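MgGH51 (Meripilus giganteus, PDB 6ZPV) hydrolyses terminal alpha-L-arabinofuranosyl residues as a fungal GH51 alpha-L-arabinofuranosidase, probably acting on arabinose-bearing plant cell-wall polysaccharides. Local coordinates at residues 99-103 with 485-489; 24-30 with 261-267. Numbering follows the deposited sequence.

Contact 1: residues 99-103 with 485-489; sequences EGFWG and HVNST. With NAG (2-acetamido-2-deoxy-beta-D-glucopyranose), chain C.
N487 does two jobs here: its ND2 is bonded to C1 of a NAG (1.4 Å), and its CB sits over the indole of W102. That CB lies 3.9 Å from the centroid of the W102 five-membered ring, and CB of S488 lies 3.8 Å from the six-membered centroid, so two CH-pi contacts cover one face of the indole. Neither segment is regular. In 99-103, G103 N bonds back to E99 O (3.1 Å) and W102 N weakly to G100 O (3.2 Å), the latter closing an inverse gamma turn centred on F101. W102 takes left-handed angles (61/41) and is followed by G103, which like G100 has positive phi. In 485-489 a type I turn runs from H485 to S488, closed by S488 N to H485 O (3.0 Å). The backbones come nearest at W102 and N487, CA to CA 6.6 Å. With chi1 m and chi2 -85°, W102 presents its ring edge to the face of H485 (centroids 5.2 Å, planes 65°). H485, chi1 t, takes N487 N on ND1 (3.0 Å), while its NE2 gives a weak bond to F101 O (3.2 Å). Water 1 links W102 O (2.7 Å) to N487 OD1 (2.8 Å). The acetamido methyl C8 of NAG lies near the indole edge, 4.2 Å from W102 CD1. The contact ties a loop of the inserted beta sandwich to the loop after strand 483-485, just beyond the last barrel strand 474-479, at an N-glycosylation site, the Asn-X-Thr sequon N487-S488-T489.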
loop_
_atom_site.group_PDB
_atom_site.type_symbol
_atom_site.label_atom_id
_atom_site.label_comp_id
_atom_site.label_asym_id
_atom_site.label_seq_id
_atom_site.Cartn_x
_atom_site.Cartn_y
_atom_site.Cartn_z
ATOM N N GLU A 99 16.735 -16.256 0.165
ATOM C CA GLU A 99 15.531 -16.910 0.685
ATOM C C GLU A 99 14.271 -16.122 0.351
ATOM O O GLU A 99 13.170 -16.549 0.779
ATOM C CB GLU A 99 15.668 -17.092 2.204
ATOM C CG GLU A 99 15.638 -15.783 2.990
ATOM C CD GLU A 99 15.805 -15.941 4.481
ATOM O OE1 GLU A 99 14.807 -15.726 5.205
ATOM O OE2 GLU A 99 16.880 -16.343 4.958
ATOM N N GLY A 100 14.364 -14.981 -0.318
ATOM C CA GLY A 100 13.189 -14.166 -0.608
ATOM C C GLY A 100 12.726 -13.440 0.643
ATOM O O GLY A 100 13.453 -13.297 1.646
ATOM N N PHE A 101 11.472 -12.940 0.557
ATOM C CA PHE A 101 10.766 -12.363 1.717
ATOM C C PHE A 101 10.007 -13.507 2.370
ATOM O O PHE A 101 8.816 -13.770 2.094
ATOM C CB PHE A 101 9.856 -11.230 1.241
ATOM C CG PHE A 101 10.626 -10.052 0.673
ATOM C CD1 PHE A 101 11.069 -9.044 1.500
ATOM C CD2 PHE A 101 10.872 -9.974 -0.679
ATOM C CE1 PHE A 101 11.744 -7.950 0.981
ATOM C CE2 PHE A 101 11.556 -8.893 -1.215
ATOM C CZ PHE A 101 11.979 -7.878 -0.377
ATOM N N TRP A 102 10.755 -14.309 3.140
ATOM C CA TRP A 102 10.151 -15.468 3.840
ATOM C C TRP A 102 9.534 -16.472 2.834
ATOM O O TRP A 102 8.497 -17.081 3.085
ATOM C CB TRP A 102 9.167 -15.023 4.946
ATOM C CG TRP A 102 9.871 -14.148 5.916
ATOM C CD1 TRP A 102 10.607 -14.516 6.973
ATOM C CD2 TRP A 102 10.010 -12.722 5.815
ATOM N NE1 TRP A 102 11.194 -13.425 7.566
ATOM C CE2 TRP A 102 10.853 -12.324 6.851
ATOM C CE3 TRP A 102 9.475 -11.729 4.975
ATOM C CZ2 TRP A 102 11.290 -11.002 6.987
ATOM C CZ3 TRP A 102 9.880 -10.431 5.111
ATOM C CH2 TRP A 102 10.803 -10.077 6.100
ATOM N N GLY A 103 10.251 -16.690 1.716
ATOM C CA GLY A 103 9.840 -17.652 0.705
ATOM C C GLY A 103 9.765 -17.074 -0.664
ATOM O O GLY A 103 9.825 -15.812 -0.850
ATOM N N HIS A 485 2.521 -8.250 5.336
ATOM C CA HIS A 485 3.226 -9.533 5.162
ATOM C C HIS A 485 3.155 -10.235 6.497
ATOM O O HIS A 485 3.674 -9.752 7.511
ATOM C CB HIS A 485 4.694 -9.310 4.749
ATOM C CG HIS A 485 5.285 -10.527 4.193
ATOM N ND1 HIS A 485 5.262 -11.757 4.864
ATOM C CD2 HIS A 485 5.830 -10.738 2.964
ATOM C CE1 HIS A 485 5.825 -12.616 4.039
ATOM N NE2 HIS A 485 6.195 -12.045 2.870
ATOM N N VAL A 486 2.481 -11.385 6.549
ATOM C CA VAL A 486 2.286 -12.082 7.830
ATOM C C VAL A 486 3.582 -12.582 8.434
ATOM O O VAL A 486 3.590 -12.900 9.619
ATOM C CB VAL A 486 1.256 -13.191 7.723
ATOM C CG1 VAL A 486 -0.086 -12.645 7.347
ATOM C CG2 VAL A 486 1.727 -14.330 6.800
ATOM N N ASN A 487 4.669 -12.612 7.689
ATOM C CA ASN A 487 5.960 -13.014 8.253
ATOM C C ASN A 487 6.805 -11.846 8.693
ATOM O O ASN A 487 7.919 -12.072 9.235
ATOM C CB ASN A 487 6.746 -13.907 7.293
ATOM C CG ASN A 487 5.992 -15.144 6.901
ATOM O OD1 ASN A 487 5.594 -15.337 5.760
ATOM N ND2 ASN A 487 5.762 -16.016 7.887
ATOM N N SER A 488 6.377 -10.599 8.511
ATOM C CA SER A 488 7.135 -9.423 8.970
ATOM C C SER A 488 6.181 -8.257 9.185
ATOM O O SER A 488 5.951 -7.441 8.310
ATOM C CB SER A 488 8.221 -9.061 8.003
ATOM O OG SER A 488 8.959 -7.930 8.504
ATOM N N THR A 489 5.631 -8.234 10.402
ATOM C CA THR A 489 4.586 -7.305 10.822
ATOM C C THR A 489 5.055 -6.328 11.899
ATOM O O THR A 489 5.618 -6.786 12.913
ATOM C CB THR A 489 3.390 -8.114 11.321
ATOM O OG1 THR A 489 2.831 -8.862 10.220
ATOM C CG2 THR A 489 2.323 -7.216 11.893
HETATM C C1 NAG C . 5.055 -17.225 7.645
HETATM C C2 NAG C . 5.867 -18.442 8.157
HETATM C C3 NAG C . 5.045 -19.726 8.146
HETATM C C4 NAG C . 3.671 -19.504 8.810
HETATM C C5 NAG C . 3.024 -18.348 8.155
HETATM C C6 NAG C . 1.574 -18.032 8.639
HETATM C C7 NAG C . 8.300 -18.347 7.939
HETATM C C8 NAG C . 9.402 -18.568 6.956
HETATM N N2 NAG C . 7.114 -18.559 7.380
HETATM O O3 NAG C . 5.777 -20.749 8.830
HETATM O O4 NAG C . 2.939 -20.741 8.599
HETATM O O5 NAG C . 3.836 -17.185 8.351
HETATM O O6 NAG C . 1.674 -17.801 10.024
HETATM O O7 NAG C . 8.524 -18.081 9.111
HETATM O O HOH W 1 5.871 -16.363 3.189
#

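Contact 2: residues 24-30 with 261-267; sequences DINHSGD and WGYVNTD
The two segments run in the same direction, with CA pairs I25-W261 (6.0 Å), H27-Y263 (8.5 Å) and D30-N265 (6.5 Å). N26 and H27 are both left-handed, which curls 24-30 around the hydroxyl of Y263. With chi1 p and chi2 89°, Y263 gives its OH to D24 OD1 (2.7 Å) and accepts H27 N there (2.9 Å). H27, chi1 m, stacks its ring face-to-face on the tyrosine (centroids 3.8 Å, planes 20°) and is held by ND1 to D30 O (2.8 Å). D24, chi1 t, also folds back on its own segment: OD1 takes G29 N (3.0 Å), OD2 takes D30 N (2.9 Å). D30, chi1 m, accepts T266 OG1 at OD1 (2.7 Å) and T266 N at OD2 (2.8 Å). At the other end, fully extended I25 (t, t) lays CD1 over W261, chi1 m, 3.5 Å from its six-membered centroid. Two waters connect D24 to N265, whose OD1 also accepts a hydrogen bond from N232 ND2. The contact thus joins the loop after barrel strand 20-21, as it runs into helix 29-33, to the excursion between barrel strands 224-227 and 284-289, where strand 264-265 pairs with strand 257-258.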
loop_
_atom_site.group_PDB
_atom_site.type_symbol
_atom_site.label_atom_id
_atom_site.label_comp_id
_atom_site.label_asym_id
_atom_site.label_seq_id
_atom_site.Cartn_x
_atom_site.Cartn_y
_atom_site.Cartn_z
ATOM N N ASP A 24 5.058 2.008 2.876
ATOM C CA ASP A 24 5.753 0.720 3.029
ATOM C C ASP A 24 5.851 0.447 4.532
ATOM O O ASP A 24 6.662 1.063 5.264
ATOM C CB ASP A 24 7.133 0.762 2.354
ATOM C CG ASP A 24 7.606 -0.607 1.993
ATOM O OD1 ASP A 24 7.243 -1.604 2.688
ATOM O OD2 ASP A 24 8.356 -0.737 0.954
ATOM N N ILE A 25 4.973 -0.430 5.021
ATOM C CA ILE A 25 4.892 -0.868 6.419
ATOM C C ILE A 25 4.530 -2.359 6.331
ATOM O O ILE A 25 3.810 -2.773 5.409
ATOM C CB ILE A 25 3.825 -0.073 7.209
ATOM C CG1 ILE A 25 3.787 -0.440 8.705
ATOM C CG2 ILE A 25 2.455 -0.167 6.579
ATOM C CD1 ILE A 25 2.837 0.407 9.518
ATOM N N ASN A 26 5.000 -3.173 7.256
ATOM C CA ASN A 26 4.708 -4.600 7.205
ATOM C C ASN A 26 5.151 -5.226 5.869
ATOM O O ASN A 26 4.553 -6.187 5.368
ATOM C CB ASN A 26 3.228 -4.925 7.415
ATOM C CG ASN A 26 2.559 -4.240 8.568
ATOM O OD1 ASN A 26 3.106 -4.205 9.676
ATOM N ND2 ASN A 26 1.335 -3.740 8.324
ATOM N N HIS A 27 6.224 -4.678 5.267
ATOM C CA HIS A 27 6.671 -5.151 3.947
ATOM C C HIS A 27 5.502 -5.142 2.937
ATOM O O HIS A 27 5.382 -6.002 2.088
ATOM C CB HIS A 27 7.345 -6.514 4.055
ATOM C CG HIS A 27 8.752 -6.400 4.526
ATOM N ND1 HIS A 27 9.776 -5.991 3.712
ATOM C CD2 HIS A 27 9.278 -6.506 5.760
ATOM C CE1 HIS A 27 10.882 -5.910 4.412
ATOM N NE2 HIS A 27 10.591 -6.244 5.666
ATOM N N SER A 28 4.763 -4.049 2.971
ATOM C CA SER A 28 3.695 -3.755 1.983
ATOM C C SER A 28 4.241 -3.311 0.637
ATOM O O SER A 28 3.505 -3.444 -0.370
ATOM C CB SER A 28 2.772 -2.698 2.488
ATOM O OG SER A 28 3.505 -1.504 2.689
ATOM N N GLY A 29 5.444 -2.760 0.594
ATOM C CA GLY A 29 6.069 -2.327 -0.673
ATOM C C GLY A 29 7.088 -3.372 -1.067
ATOM O O GLY A 29 6.775 -4.335 -1.774
ATOM N N ASP A 30 8.309 -3.215 -0.556
ATOM C CA ASP A 30 9.301 -4.279 -0.653
ATOM C C ASP A 30 8.815 -5.536 0.058
ATOM O O ASP A 30 8.579 -5.453 1.295
ATOM C CB ASP A 30 10.618 -3.810 -0.073
ATOM C CG ASP A 30 11.327 -2.786 -0.909
ATOM O OD1 ASP A 30 11.448 -2.899 -2.111
ATOM O OD2 ASP A 30 11.720 -1.782 -0.362
ATOM N N TRP A 261 9.985 1.773 9.715
ATOM C CA TRP A 261 9.382 0.523 10.209
ATOM C C TRP A 261 10.405 -0.589 10.385
ATOM O O TRP A 261 10.031 -1.758 10.441
ATOM C CB TRP A 261 8.162 0.143 9.326
ATOM C CG TRP A 261 7.102 1.192 9.384
ATOM C CD1 TRP A 261 6.775 2.086 8.436
ATOM C CD2 TRP A 261 6.288 1.508 10.541
ATOM N NE1 TRP A 261 5.796 2.915 8.882
ATOM C CE2 TRP A 261 5.477 2.595 10.170
ATOM C CE3 TRP A 261 6.139 0.947 11.814
ATOM C CZ2 TRP A 261 4.529 3.149 11.021
ATOM C CZ3 TRP A 261 5.191 1.497 12.669
ATOM C CH2 TRP A 261 4.389 2.595 12.264
ATOM N N GLY A 262 11.678 -0.207 10.530
ATOM C CA GLY A 262 12.740 -1.134 10.913
ATOM C C GLY A 262 13.495 -1.770 9.783
ATOM O O GLY A 262 14.414 -2.530 10.034
ATOM N N TYR A 263 13.156 -1.472 8.527
ATOM C CA TYR A 263 13.807 -2.116 7.373
ATOM C C TYR A 263 14.181 -1.125 6.284
ATOM O O TYR A 263 13.608 -0.038 6.117
ATOM C CB TYR A 263 12.959 -3.289 6.842
ATOM C CG TYR A 263 11.560 -2.952 6.407
ATOM C CD1 TYR A 263 11.280 -2.562 5.101
ATOM C CD2 TYR A 263 10.498 -3.053 7.270
ATOM C CE1 TYR A 263 9.983 -2.284 4.677
ATOM C CE2 TYR A 263 9.204 -2.754 6.900
ATOM C CZ TYR A 263 8.945 -2.359 5.608
ATOM O OH TYR A 263 7.634 -2.121 5.262
ATOM N N VAL A 264 15.152 -1.558 5.499
ATOM C CA VAL A 264 15.566 -0.826 4.296
ATOM C C VAL A 264 14.486 -0.885 3.226
ATOM O O VAL A 264 13.972 -1.964 2.924
ATOM C CB VAL A 264 16.901 -1.368 3.760
ATOM C CG1 VAL A 264 17.290 -0.721 2.469
ATOM C CG2 VAL A 264 17.990 -1.199 4.804
ATOM N N ASN A 265 14.200 0.273 2.634
ATOM C CA ASN A 265 13.423 0.355 1.406
ATOM C C ASN A 265 14.383 0.451 0.228
ATOM O O ASN A 265 15.275 1.272 0.200
ATOM C CB ASN A 265 12.525 1.585 1.418
ATOM C CG ASN A 265 11.372 1.619 2.369
ATOM O OD1 ASN A 265 10.418 2.391 2.113
ATOM N ND2 ASN A 265 11.390 0.871 3.468
ATOM N N THR A 266 14.126 -0.386 -0.794
ATOM C CA THR A 266 14.922 -0.328 -2.024
ATOM C C THR A 266 14.619 0.936 -2.842
ATOM O O THR A 266 15.469 1.321 -3.666
ATOM C CB THR A 266 14.671 -1.532 -2.909
ATOM O OG1 THR A 266 13.327 -1.514 -3.451
ATOM C CG2 THR A 266 14.974 -2.861 -2.247
ATOM N N ASP A 267 13.415 1.484 -2.677
ATOM C CA ASP A 267 12.857 2.523 -3.563
ATOM C C ASP A 267 12.664 1.996 -4.981
ATOM O O ASP A 267 12.454 2.814 -5.904
ATOM C CB ASP A 267 13.608 3.843 -3.445
ATOM C CG ASP A 267 13.253 4.643 -2.188
ATOM O OD1 ASP A 267 12.128 4.414 -1.660
ATOM O OD2 ASP A 267 14.069 5.505 -1.807
HETATM O O HOH W 2 9.342 1.239 5.470
HETATM O O HOH W 3 9.070 1.490 -0.344
#

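Contacts 1 and 2 touch, their centres 11 Å apart. H485 N lies 2.9 Å from N26 O, probably a hydrogen bond, and S488 OG packs 3.1 Å from H27 CD2. H27 of contact 2 is the link: besides its stack on Y263, it meets W102 edge-to-face, so the rings W102-H27-Y263 lead from the glycosylated outer end into the buried contact. Three loops after barrel strands and one sandwich loop are joined. Active sites of such barrels lie at the C-terminal strand ends; a glycerol, probably from the crystallisation liquor, lies about 4 Å from the W261 side chain and may mark a pocket. The N487 glycan belongs to contact 1; another NAG is about 8 Å from the D267 side chain.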